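Local coordinates for putative cell surface protein, similar to internalin proteins (Listeria monocytogenes EGD-e, PDB 5KZS) that is an internalin-like leucine-rich-repeat protein (InlP) that interacts with host afadin and facilitates bacterial crossing of basement membranes, at residues A[222-227]-A[327-332]; A[263-268]-A[318-323]; A[280-283]-A[289-292]. One frame throughout, in Å; residues are numbered along the deposited sequence.

Overall arrangement
All three contacts belong to the end of the molecule where the leucine-rich repeats give way to a mixed beta sheet, consistent with the Ig-like domain that follows the repeats in internalins. Contact 1 is partly buried and lies at the junction itself, a tyrosine of the repeats against polar side chains. Contact 2, its centre about 9 Å from that of contact 1, is fully buried and aromatic: helix 263-270 packs on strand 312-320, which borders the strand 331-339 of contact 1. Contact 3 is the outlying, partly exposed one, a hairpin held by backbone bonds. It reaches contact 2 through Leu280 N and Gln319 O, 3.0 Å apart.

Contact 1. Residues A[222-227]-A[327-332]; sequences LDYNHL and TQEGCV
Across from the Tyr224 ring, Glu329 turns its backbone N, together with that of Gly330, to one acceptor, OD1 of Asn242, so two N-H groups grip the same oxygen. Tyr224 is backbone-bonded to Asn242 as well, so one residue of the adjoining loop steadies both sides of the contact.

Between the two segments themselves the meeting is by van der Waals contact. Glu329 has its CG anti to the backbone N (chi1 -162°) and runs extended from there, which carries the carboxylate across to the CD1-CE1 side of the tyrosine ring. OE1 comes up obliquely and lies 3.7 Å from Tyr224 CE1, with the carboxylate and ring planes 30° apart. Nearer the backbone, Glu329 CB stands 3.9 Å from the same CE1. At the phenol end, Gln328 offers its aliphatic part: its CB is 3.7 Å from Tyr224 OH, and the chain then bends at chi2, leaving its amide steeply inclined to the ring.

What holds the tyrosine's loop is the asparagine of the repeat consensus. Asn225 ND2 donates to Leu222 O over 2.9 Å, nearly straight at 168°, though it approaches from above the carbonyl plane. The same amide also bonds Leu199 O and Leu204 N, in the manner of an asparagine ladder.

The contact thus joins the turn between strands 219-221 and 226-227, late in the repeats, to the loop leading into strand 331-339, while strand 243-252 lies next to both and touches Asn225 and Glu329.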
ATOM      1  N   LEU A 222      -5.650  -2.618   8.612  1.00 72.39           N
ATOM      2  CA  LEU A 222      -6.030  -3.892   8.017  1.00 72.32           C
ATOM      3  C   LEU A 222      -7.396  -3.896   7.336  1.00 72.09           C
ATOM      4  O   LEU A 222      -7.879  -4.959   6.961  1.00 72.91           O
ATOM      5  CB  LEU A 222      -5.980  -4.975   9.087  1.00 74.47           C
ATOM      6  CG  LEU A 222      -4.636  -5.126   9.802  1.00 75.62           C
ATOM      7  CD1 LEU A 222      -4.711  -6.240  10.828  1.00 76.53           C
ATOM      8  CD2 LEU A 222      -3.516  -5.412   8.818  1.00 76.52           C
ATOM      9  N   ASP A 223      -8.000  -2.720   7.147  1.00 71.82           N
ATOM     10  CA  ASP A 223      -9.309  -2.580   6.495  1.00 72.36           C
ATOM     11  C   ASP A 223      -9.373  -3.345   5.168  1.00 71.99           C
ATOM     12  O   ASP A 223      -8.399  -3.434   4.476  1.00 72.93           O
ATOM     13  CB  ASP A 223      -9.603  -1.087   6.254  1.00 74.26           C
ATOM     14  CG  ASP A 223     -11.102  -0.746   6.248  1.00 76.59           C
ATOM     15  OD1 ASP A 223     -11.866  -1.314   7.064  1.00 79.67           O
ATOM     16  OD2 ASP A 223     -11.516   0.126   5.443  1.00 76.92           O
ATOM     17  N   TYR A 224     -10.520  -3.921   4.838  1.00 74.34           N
ATOM     18  CA  TYR A 224     -10.723  -4.665   3.584  1.00 75.52           C
ATOM     19  C   TYR A 224      -9.727  -5.808   3.329  1.00 76.44           C
ATOM     20  O   TYR A 224      -9.113  -5.906   2.266  1.00 80.19           O
ATOM     21  CB  TYR A 224     -10.754  -3.697   2.406  1.00 76.36           C
ATOM     22  CG  TYR A 224     -12.005  -2.877   2.301  1.00 76.82           C
ATOM     23  CD1 TYR A 224     -13.193  -3.460   1.871  1.00 78.30           C
ATOM     24  CD2 TYR A 224     -12.000  -1.510   2.584  1.00 77.10           C
ATOM     25  CE1 TYR A 224     -14.354  -2.715   1.742  1.00 79.63           C
ATOM     26  CE2 TYR A 224     -13.156  -0.749   2.454  1.00 77.95           C
ATOM     27  CZ  TYR A 224     -14.332  -1.357   2.033  1.00 79.67           C
ATOM     28  OH  TYR A 224     -15.498  -0.636   1.903  1.00 81.66           O
ATOM     29  N   ASN A 225      -9.567  -6.656   4.333  1.00 76.08           N
ATOM     30  CA  ASN A 225      -8.821  -7.911   4.242  1.00 76.35           C
ATOM     31  C   ASN A 225      -9.764  -9.059   4.690  1.00 77.86           C
ATOM     32  O   ASN A 225     -10.968  -8.831   4.921  1.00 75.96           O
ATOM     33  CB  ASN A 225      -7.552  -7.808   5.104  1.00 75.55           C
ATOM     34  CG  ASN A 225      -6.408  -7.097   4.384  1.00 76.64           C
ATOM     35  OD1 ASN A 225      -5.765  -7.670   3.503  1.00 74.55           O
ATOM     36  ND2 ASN A 225      -6.144  -5.849   4.763  1.00 76.84           N
ATOM     37  N   HIS A 226      -9.243 -10.279   4.816  1.00 77.81           N
ATOM     38  CA  HIS A 226     -10.091 -11.430   5.096  1.00 79.73           C
ATOM     39  C   HIS A 226      -9.664 -12.224   6.327  1.00 80.37           C
ATOM     40  O   HIS A 226      -9.688 -13.455   6.310  1.00 80.25           O
ATOM     41  CB  HIS A 226     -10.127 -12.331   3.855  1.00 81.87           C
ATOM     42  CG  HIS A 226     -10.299 -11.585   2.566  1.00 81.74           C
ATOM     43  ND1 HIS A 226     -11.527 -11.169   2.097  1.00 83.03           N
ATOM     44  CD2 HIS A 226      -9.394 -11.181   1.649  1.00 81.39           C
ATOM     45  CE1 HIS A 226     -11.369 -10.536   0.949  1.00 82.26           C
ATOM     46  NE2 HIS A 226     -10.084 -10.531   0.654  1.00 81.54           N
ATOM     47  N   LEU A 227      -9.308 -11.526   7.404  1.00 80.38           N
ATOM     48  CA  LEU A 227      -8.815 -12.198   8.615  1.00 82.24           C
ATOM     49  C   LEU A 227      -9.945 -12.728   9.508  1.00 82.09           C
ATOM     50  O   LEU A 227     -10.958 -12.056   9.700  1.00 80.72           O
ATOM     51  CB  LEU A 227      -7.946 -11.258   9.440  1.00 82.89           C
ATOM     52  CG  LEU A 227      -6.726 -10.667   8.749  1.00 84.56           C
ATOM     53  CD1 LEU A 227      -5.960  -9.803   9.738  1.00 84.81           C
ATOM     54  CD2 LEU A 227      -5.826 -11.755   8.185  1.00 86.76           C
ATOM     55  N   THR A 327     -19.340   3.011   7.320  1.00106.66           N
ATOM     56  CA  THR A 327     -18.600   1.749   7.159  1.00103.31           C
ATOM     57  C   THR A 327     -18.458   1.424   5.665  1.00102.18           C
ATOM     58  O   THR A 327     -17.367   1.651   5.104  1.00 99.93           O
ATOM     59  CB  THR A 327     -19.205   0.575   7.957  1.00103.16           C
ATOM     60  OG1 THR A 327     -20.587   0.414   7.621  1.00106.62           O
ATOM     61  CG2 THR A 327     -19.049   0.809   9.470  1.00101.60           C
ATOM     62  N   GLN A 328     -19.546   0.952   5.034  1.00 97.83           N
ATOM     63  CA  GLN A 328     -19.636   0.712   3.562  1.00 98.86           C
ATOM     64  C   GLN A 328     -19.739  -0.784   3.208  1.00 96.05           C
ATOM     65  O   GLN A 328     -20.493  -1.155   2.312  1.00 96.91           O
ATOM     66  CB  GLN A 328     -18.502   1.417   2.762  1.00100.63           C
ATOM     67  CG  GLN A 328     -18.753   1.614   1.262  1.00104.91           C
ATOM     68  CD  GLN A 328     -18.154   2.907   0.656  1.00107.89           C
ATOM     69  OE1 GLN A 328     -18.287   3.140  -0.545  1.00110.71           O
ATOM     70  NE2 GLN A 328     -17.521   3.750   1.476  1.00106.82           N
ATOM     71  N   GLU A 329     -18.970  -1.628   3.893  1.00 92.76           N
ATOM     72  CA  GLU A 329     -19.103  -3.104   3.797  1.00 89.71           C
ATOM     73  C   GLU A 329     -19.518  -3.746   5.123  1.00 84.52           C
ATOM     74  O   GLU A 329     -20.267  -4.726   5.123  1.00 81.05           O
ATOM     75  CB  GLU A 329     -17.787  -3.758   3.330  1.00 89.54           C
ATOM     76  CG  GLU A 329     -17.944  -5.180   2.787  1.00 89.91           C
ATOM     77  CD  GLU A 329     -16.645  -5.987   2.716  1.00 91.16           C
ATOM     78  OE1 GLU A 329     -15.677  -5.721   3.477  1.00 89.47           O
ATOM     79  OE2 GLU A 329     -16.603  -6.926   1.889  1.00 92.30           O
ATOM     80  N   GLY A 330     -19.009  -3.218   6.239  1.00 81.76           N
ATOM     81  CA  GLY A 330     -19.145  -3.863   7.535  1.00 81.42           C
ATOM     82  C   GLY A 330     -18.213  -5.054   7.553  1.00 82.78           C
ATOM     83  O   GLY A 330     -17.337  -5.160   6.686  1.00 88.48           O
ATOM     84  N   CYS A 331     -18.395  -5.948   8.524  1.00 79.80           N
ATOM     85  CA  CYS A 331     -17.636  -7.202   8.597  1.00 77.38           C
ATOM     86  C   CYS A 331     -18.576  -8.346   8.223  1.00 75.06           C
ATOM     87  O   CYS A 331     -19.689  -8.370   8.691  1.00 76.19           O
ATOM     88  CB  CYS A 331     -17.065  -7.392  10.003  1.00 77.62           C
ATOM     89  SG  CYS A 331     -15.841  -6.135  10.472  1.00 77.43           S
ATOM     90  N   VAL A 332     -18.152  -9.252   7.351  1.00 73.22           N
ATOM     91  CA  VAL A 332     -18.997 -10.372   6.908  1.00 73.02           C
ATOM     92  C   VAL A 332     -18.199 -11.682   6.944  1.00 73.59           C
ATOM     93  O   VAL A 332     -17.027 -11.706   6.594  1.00 76.30           O
ATOM     94  CB  VAL A 332     -19.506 -10.205   5.454  1.00 73.07           C
ATOM     95  CG1 VAL A 332     -20.910 -10.772   5.306  1.00 71.23           C
ATOM     96  CG2 VAL A 332     -19.455  -8.763   5.003  1.00 74.99           C
TER

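Contact 2. Residues A[263-268]-A[318-323]; sequences PIYFQL and VQFNDA
Tyr265 and Phe320 form a T-shaped (edge-to-face) pair that anchors helix 263-270 on the mixed sheet of what is probably the Ig-like domain found after the repeats in internalins. The helix segment and strand 318-320 run nearly parallel, their axes 16° apart in direction and 11.1 Å apart at closest approach, and side chains, chiefly the two aromatic ones, bridge this distance.

In the aromatic pair the tyrosine supplies the edge and the phenylalanine the face. The ring centroids are 5.1 Å apart and the planes stand at 85°. Tyr265 CD1 is the atom that presses in, 3.7 Å from Phe320 CD1 and offset toward the rim of that ring. Phe320 gets there by placing CG between its own backbone N and carbonyl carbon (chi1 67°), which throws the ring from the strand toward the helix.

Aliphatic contacts work instead on the rim of Phe320. Leu268 CD1 meets Phe320 CE1 at 4.1 Å, close to the ring plane, and Ile264 CG2 comes up to the neighbouring CZ at 4.3 Å. Successive helical turns thereby supply Ile264 and Leu268, with Tyr265 filling in over the ring. Val279 and Tyr333, from the flanking strands, also touch Phe320.

Polar bonding is left to partners elsewhere. Tyr265 OH bonds Pro277 O, tying down the far end of the ring, while Gln267 NE2 reaches Leu230 O.

Tyr265 uses its other edge too: its CD2 sits 3.6 Å above the ring plane of Phe266, directly over the centre, so this one tyrosine is edge-on to two phenylalanines.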
ATOM      1  N   PRO A 263     -12.553 -15.053  16.446  1.00 79.36           N
ATOM      2  CA  PRO A 263     -11.813 -14.206  17.398  1.00 80.10           C
ATOM      3  C   PRO A 263     -11.755 -12.715  17.052  1.00 80.46           C
ATOM      4  O   PRO A 263     -11.651 -11.881  17.957  1.00 80.41           O
ATOM      5  CB  PRO A 263     -10.404 -14.807  17.380  1.00 83.39           C
ATOM      6  CG  PRO A 263     -10.598 -16.239  16.978  1.00 83.14           C
ATOM      7  CD  PRO A 263     -11.763 -16.235  16.031  1.00 81.14           C
ATOM      8  N   ILE A 264     -11.797 -12.391  15.755  1.00 80.71           N
ATOM      9  CA  ILE A 264     -11.762 -10.996  15.278  1.00 79.27           C
ATOM     10  C   ILE A 264     -12.843 -10.125  15.927  1.00 78.95           C
ATOM     11  O   ILE A 264     -12.552  -8.998  16.338  1.00 77.44           O
ATOM     12  CB  ILE A 264     -11.792 -10.893  13.718  1.00 77.56           C
ATOM     13  CG1 ILE A 264     -11.496  -9.459  13.266  1.00 77.53           C
ATOM     14  CG2 ILE A 264     -13.105 -11.384  13.114  1.00 75.78           C
ATOM     15  CD1 ILE A 264     -11.238  -9.321  11.779  1.00 78.20           C
ATOM     16  N   TYR A 265     -14.060 -10.656  16.062  1.00 79.22           N
ATOM     17  CA  TYR A 265     -15.141  -9.912  16.703  1.00 79.65           C
ATOM     18  C   TYR A 265     -14.744  -9.428  18.104  1.00 80.43           C
ATOM     19  O   TYR A 265     -14.873  -8.232  18.423  1.00 81.02           O
ATOM     20  CB  TYR A 265     -16.439 -10.728  16.773  1.00 80.27           C
ATOM     21  CG  TYR A 265     -17.544  -9.999  17.526  1.00 82.16           C
ATOM     22  CD1 TYR A 265     -18.381  -9.085  16.880  1.00 82.34           C
ATOM     23  CD2 TYR A 265     -17.724 -10.192  18.897  1.00 83.92           C
ATOM     24  CE1 TYR A 265     -19.375  -8.399  17.577  1.00 83.20           C
ATOM     25  CE2 TYR A 265     -18.710  -9.512  19.604  1.00 85.28           C
ATOM     26  CZ  TYR A 265     -19.538  -8.619  18.945  1.00 84.41           C
ATOM     27  OH  TYR A 265     -20.506  -7.955  19.664  1.00 82.08           O
ATOM     28  N   PHE A 266     -14.243 -10.351  18.917  1.00 79.88           N
ATOM     29  CA  PHE A 266     -14.026 -10.092  20.351  1.00 82.03           C
ATOM     30  C   PHE A 266     -12.731  -9.349  20.564  1.00 83.16           C
ATOM     31  O   PHE A 266     -12.565  -8.633  21.556  1.00 84.48           O
ATOM     32  CB  PHE A 266     -14.023 -11.390  21.149  1.00 82.31           C
ATOM     33  CG  PHE A 266     -15.310 -12.151  21.047  1.00 82.00           C
ATOM     34  CD1 PHE A 266     -15.536 -13.029  19.987  1.00 80.46           C
ATOM     35  CD2 PHE A 266     -16.310 -11.967  21.987  1.00 82.40           C
ATOM     36  CE1 PHE A 266     -16.727 -13.721  19.880  1.00 80.22           C
ATOM     37  CE2 PHE A 266     -17.507 -12.658  21.883  1.00 83.03           C
ATOM     38  CZ  PHE A 266     -17.714 -13.542  20.833  1.00 81.63           C
ATOM     39  N   GLN A 267     -11.804  -9.555  19.636  1.00 83.36           N
ATOM     40  CA  GLN A 267     -10.595  -8.768  19.577  1.00 84.26           C
ATOM     41  C   GLN A 267     -10.925  -7.300  19.283  1.00 82.52           C
ATOM     42  O   GLN A 267     -10.471  -6.400  20.004  1.00 80.59           O
ATOM     43  CB  GLN A 267      -9.649  -9.361  18.537  1.00 84.50           C
ATOM     44  CG  GLN A 267      -8.984 -10.626  19.033  1.00 86.13           C
ATOM     45  CD  GLN A 267      -8.150 -11.312  17.970  1.00 86.63           C
ATOM     46  OE1 GLN A 267      -8.653 -11.711  16.915  1.00 85.27           O
ATOM     47  NE2 GLN A 267      -6.863 -11.466  18.248  1.00 89.53           N
ATOM     48  N   LEU A 268     -11.733  -7.067  18.249  1.00 82.04           N
ATOM     49  CA  LEU A 268     -12.168  -5.699  17.902  1.00 82.78           C
ATOM     50  C   LEU A 268     -12.959  -5.067  19.035  1.00 84.46           C
ATOM     51  O   LEU A 268     -12.748  -3.899  19.367  1.00 81.34           O
ATOM     52  CB  LEU A 268     -13.019  -5.690  16.629  1.00 81.15           C
ATOM     53  CG  LEU A 268     -12.264  -5.951  15.326  1.00 81.47           C
ATOM     54  CD1 LEU A 268     -13.239  -6.021  14.152  1.00 80.78           C
ATOM     55  CD2 LEU A 268     -11.178  -4.908  15.095  1.00 81.25           C
ATOM     56  N   VAL A 318     -22.675 -14.260   9.030  1.00 82.12           N
ATOM     57  CA  VAL A 318     -22.729 -13.391  10.182  1.00 83.03           C
ATOM     58  C   VAL A 318     -22.338 -12.015   9.626  1.00 82.24           C
ATOM     59  O   VAL A 318     -21.555 -11.936   8.693  1.00 83.11           O
ATOM     60  CB  VAL A 318     -21.768 -13.934  11.278  1.00 85.11           C
ATOM     61  CG1 VAL A 318     -21.032 -12.833  12.039  1.00 86.99           C
ATOM     62  CG2 VAL A 318     -22.527 -14.843  12.231  1.00 83.85           C
ATOM     63  N   GLN A 319     -22.928 -10.954  10.174  1.00 80.94           N
ATOM     64  CA  GLN A 319     -22.591  -9.571   9.835  1.00 77.75           C
ATOM     65  C   GLN A 319     -22.464  -8.755  11.108  1.00 76.68           C
ATOM     66  O   GLN A 319     -23.276  -8.889  12.012  1.00 74.84           O
ATOM     67  CB  GLN A 319     -23.682  -8.947   8.982  1.00 78.88           C
ATOM     68  CG  GLN A 319     -23.549  -9.216   7.506  1.00 80.18           C
ATOM     69  CD  GLN A 319     -24.724  -8.665   6.711  1.00 82.17           C
ATOM     70  OE1 GLN A 319     -25.141  -7.518   6.907  1.00 83.01           O
ATOM     71  NE2 GLN A 319     -25.270  -9.483   5.814  1.00 82.87           N
ATOM     72  N   PHE A 320     -21.456  -7.902  11.178  1.00 77.05           N
ATOM     73  CA  PHE A 320     -21.323  -6.994  12.307  1.00 79.64           C
ATOM     74  C   PHE A 320     -20.560  -5.731  11.916  1.00 82.78           C
ATOM     75  O   PHE A 320     -20.148  -5.567  10.761  1.00 85.27           O
ATOM     76  CB  PHE A 320     -20.707  -7.701  13.523  1.00 78.89           C
ATOM     77  CG  PHE A 320     -19.271  -8.116  13.340  1.00 79.87           C
ATOM     78  CD1 PHE A 320     -18.232  -7.256  13.689  1.00 78.97           C
ATOM     79  CD2 PHE A 320     -18.955  -9.393  12.859  1.00 80.18           C
ATOM     80  CE1 PHE A 320     -16.908  -7.644  13.540  1.00 79.66           C
ATOM     81  CE2 PHE A 320     -17.634  -9.785  12.712  1.00 80.63           C
ATOM     82  CZ  PHE A 320     -16.608  -8.906  13.052  1.00 80.54           C
ATOM     83  N   ASN A 321     -20.425  -4.823  12.881  1.00 84.20           N
ATOM     84  CA  ASN A 321     -19.873  -3.509  12.653  1.00 83.65           C
ATOM     85  C   ASN A 321     -20.619  -2.757  11.546  1.00 87.52           C
ATOM     86  O   ASN A 321     -20.032  -1.938  10.866  1.00 93.19           O
ATOM     87  CB  ASN A 321     -18.378  -3.622  12.353  1.00 81.64           C
ATOM     88  CG  ASN A 321     -17.560  -2.589  13.091  1.00 82.32           C
ATOM     89  OD1 ASN A 321     -17.804  -2.317  14.263  1.00 81.93           O
ATOM     90  ND2 ASN A 321     -16.578  -2.020  12.420  1.00 83.55           N
ATOM     91  N   ASP A 322     -21.916  -3.013  11.385  1.00 91.28           N
ATOM     92  CA  ASP A 322     -22.721  -2.313  10.385  1.00 96.77           C
ATOM     93  C   ASP A 322     -23.093  -0.913  10.888  1.00 99.44           C
ATOM     94  O   ASP A 322     -23.687  -0.761  11.959  1.00 96.38           O
ATOM     95  CB  ASP A 322     -23.982  -3.115  10.032  1.00 97.72           C
ATOM     96  CG  ASP A 322     -23.654  -4.452   9.397  1.00 97.05           C
ATOM     97  OD1 ASP A 322     -22.787  -4.476   8.503  1.00 97.51           O
ATOM     98  OD2 ASP A 322     -24.248  -5.478   9.795  1.00 98.16           O
ATOM     99  N   ALA A 323     -22.689   0.097  10.119  1.00104.00           N
ATOM    100  CA  ALA A 323     -23.053   1.497  10.361  1.00108.31           C
ATOM    101  C   ALA A 323     -23.140   2.220   9.010  1.00112.17           C
ATOM    102  O   ALA A 323     -22.451   3.219   8.782  1.00108.46           O
ATOM    103  CB  ALA A 323     -22.035   2.161  11.282  1.00107.61           C
TER

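Contact 3. Residues A[280-283]-A[289-292]; sequences LGSY and VEVV
Tyr283 and Val289 are joined by a reciprocal pair of backbone bonds, an antiparallel hydrogen-bonded pair: Val289 N to Tyr283 O at 2.9 Å and Tyr283 N to Val289 O at 3.0 Å. Their side chains lie on the same face of the hairpin. Val289 sets its CB over one face of the Tyr283 ring in a CH-pi contact, 3.8 Å from the centroid, while its CG1 leans on CE2 at 3.5 Å. Tyr283 has its CG between N and the carbonyl carbon (chi1 73°), which lays the tyrosine ring beside the valine, the two side chains pointing the same way.

The next pair, Ser282 with Glu290, is non-hydrogen-bonded and close, the CA atoms 4.3 Å apart. On this face Glu290 bends at chi2 to bring its carboxylate back over the partner strand, where OE2 packs 3.3 Å from Leu280 CB. OE2 also lies near Gly281 O, acceptor against acceptor, which would probably be somewhat unfavourable. Farther along, the bond from Val291 N to Gly281 O is weak; Thr293 OG1 bonds Val291 O nearby and, weakly, Gly281 N.

Around the hairpin, Tyr314 meets the Tyr283 ring edge-to-face. Strand 279-283 has strand 312-320 as its other neighbour, through Leu280 with Gln319 and Ser282 with Asn317, and strand 289-296 passes the sheet on to strand 301-304.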
ATOM      1  N   LEU A 280     -25.648  -9.971  13.437  1.00 76.58           N
ATOM      2  CA  LEU A 280     -26.833 -10.472  12.751  1.00 78.17           C
ATOM      3  C   LEU A 280     -26.513 -11.742  11.952  1.00 77.93           C
ATOM      4  O   LEU A 280     -25.962 -11.694  10.848  1.00 80.41           O
ATOM      5  CB  LEU A 280     -27.359  -9.397  11.804  1.00 80.01           C
ATOM      6  CG  LEU A 280     -27.942  -8.131  12.441  1.00 83.01           C
ATOM      7  CD1 LEU A 280     -28.011  -7.012  11.414  1.00 85.06           C
ATOM      8  CD2 LEU A 280     -29.318  -8.394  13.026  1.00 83.68           C
ATOM      9  N   GLY A 281     -26.873 -12.884  12.511  1.00 77.05           N
ATOM     10  CA  GLY A 281     -26.794 -14.148  11.792  1.00 76.72           C
ATOM     11  C   GLY A 281     -28.001 -14.359  10.899  1.00 77.69           C
ATOM     12  O   GLY A 281     -29.146 -14.107  11.318  1.00 80.19           O
ATOM     13  N   SER A 282     -27.759 -14.849   9.684  1.00 76.50           N
ATOM     14  CA  SER A 282     -28.816 -14.977   8.687  1.00 79.29           C
ATOM     15  C   SER A 282     -28.417 -15.908   7.577  1.00 80.67           C
ATOM     16  O   SER A 282     -27.258 -15.949   7.207  1.00 83.89           O
ATOM     17  CB  SER A 282     -29.117 -13.604   8.079  1.00 80.60           C
ATOM     18  OG  SER A 282     -27.914 -12.963   7.663  1.00 79.05           O
ATOM     19  N   TYR A 283     -29.382 -16.626   7.023  1.00 84.58           N
ATOM     20  CA  TYR A 283     -29.138 -17.452   5.849  1.00 89.18           C
ATOM     21  C   TYR A 283     -29.873 -16.889   4.639  1.00 92.27           C
ATOM     22  O   TYR A 283     -30.834 -16.141   4.784  1.00 90.70           O
ATOM     23  CB  TYR A 283     -29.518 -18.914   6.119  1.00 92.24           C
ATOM     24  CG  TYR A 283     -31.001 -19.210   6.199  1.00 95.52           C
ATOM     25  CD1 TYR A 283     -31.737 -19.497   5.041  1.00 98.67           C
ATOM     26  CD2 TYR A 283     -31.666 -19.235   7.430  1.00 95.47           C
ATOM     27  CE1 TYR A 283     -33.095 -19.784   5.100  1.00100.48           C
ATOM     28  CE2 TYR A 283     -33.023 -19.521   7.500  1.00 98.41           C
ATOM     29  CZ  TYR A 283     -33.736 -19.794   6.332  1.00101.52           C
ATOM     30  OH  TYR A 283     -35.085 -20.073   6.391  1.00105.81           O
ATOM     31  N   VAL A 289     -33.129 -14.574   5.545  1.00108.09           N
ATOM     32  CA  VAL A 289     -33.887 -14.906   6.751  1.00103.83           C
ATOM     33  C   VAL A 289     -32.988 -14.785   7.983  1.00 99.29           C
ATOM     34  O   VAL A 289     -31.971 -15.466   8.094  1.00 92.91           O
ATOM     35  CB  VAL A 289     -34.451 -16.346   6.663  1.00103.93           C
ATOM     36  CG1 VAL A 289     -35.145 -16.763   7.960  1.00102.62           C
ATOM     37  CG2 VAL A 289     -35.395 -16.479   5.471  1.00106.62           C
ATOM     38  N   GLU A 290     -33.397 -13.929   8.913  1.00100.14           N
ATOM     39  CA  GLU A 290     -32.646 -13.694  10.143  1.00 99.39           C
ATOM     40  C   GLU A 290     -32.897 -14.839  11.131  1.00 96.33           C
ATOM     41  O   GLU A 290     -33.858 -15.602  10.995  1.00 96.68           O
ATOM     42  CB  GLU A 290     -33.037 -12.336  10.765  1.00103.08           C
ATOM     43  CG  GLU A 290     -31.859 -11.479  11.229  1.00104.64           C
ATOM     44  CD  GLU A 290     -31.037 -10.903  10.083  1.00104.36           C
ATOM     45  OE1 GLU A 290     -31.618 -10.472   9.069  1.00104.81           O
ATOM     46  OE2 GLU A 290     -29.798 -10.877  10.200  1.00106.10           O
ATOM     47  N   VAL A 291     -32.018 -14.939  12.122  1.00 92.24           N
ATOM     48  CA  VAL A 291     -32.031 -16.023  13.107  1.00 88.72           C
ATOM     49  C   VAL A 291     -31.413 -15.479  14.396  1.00 84.49           C
ATOM     50  O   VAL A 291     -30.494 -14.675  14.340  1.00 84.37           O
ATOM     51  CB  VAL A 291     -31.267 -17.247  12.530  1.00 89.96           C
ATOM     52  CG1 VAL A 291     -30.405 -17.965  13.567  1.00 91.09           C
ATOM     53  CG2 VAL A 291     -32.228 -18.217  11.840  1.00 90.67           C
ATOM     54  N   VAL A 292     -31.909 -15.919  15.548  1.00 83.65           N
ATOM     55  CA  VAL A 292     -31.472 -15.354  16.834  1.00 83.85           C
ATOM     56  C   VAL A 292     -29.983 -15.620  17.024  1.00 84.07           C
ATOM     57  O   VAL A 292     -29.488 -16.688  16.655  1.00 86.85           O
ATOM     58  CB  VAL A 292     -32.296 -15.906  18.027  1.00 84.41           C
ATOM     59  CG1 VAL A 292     -31.689 -15.489  19.371  1.00 83.99           C
ATOM     60  CG2 VAL A 292     -33.745 -15.428  17.927  1.00 84.93           C
TER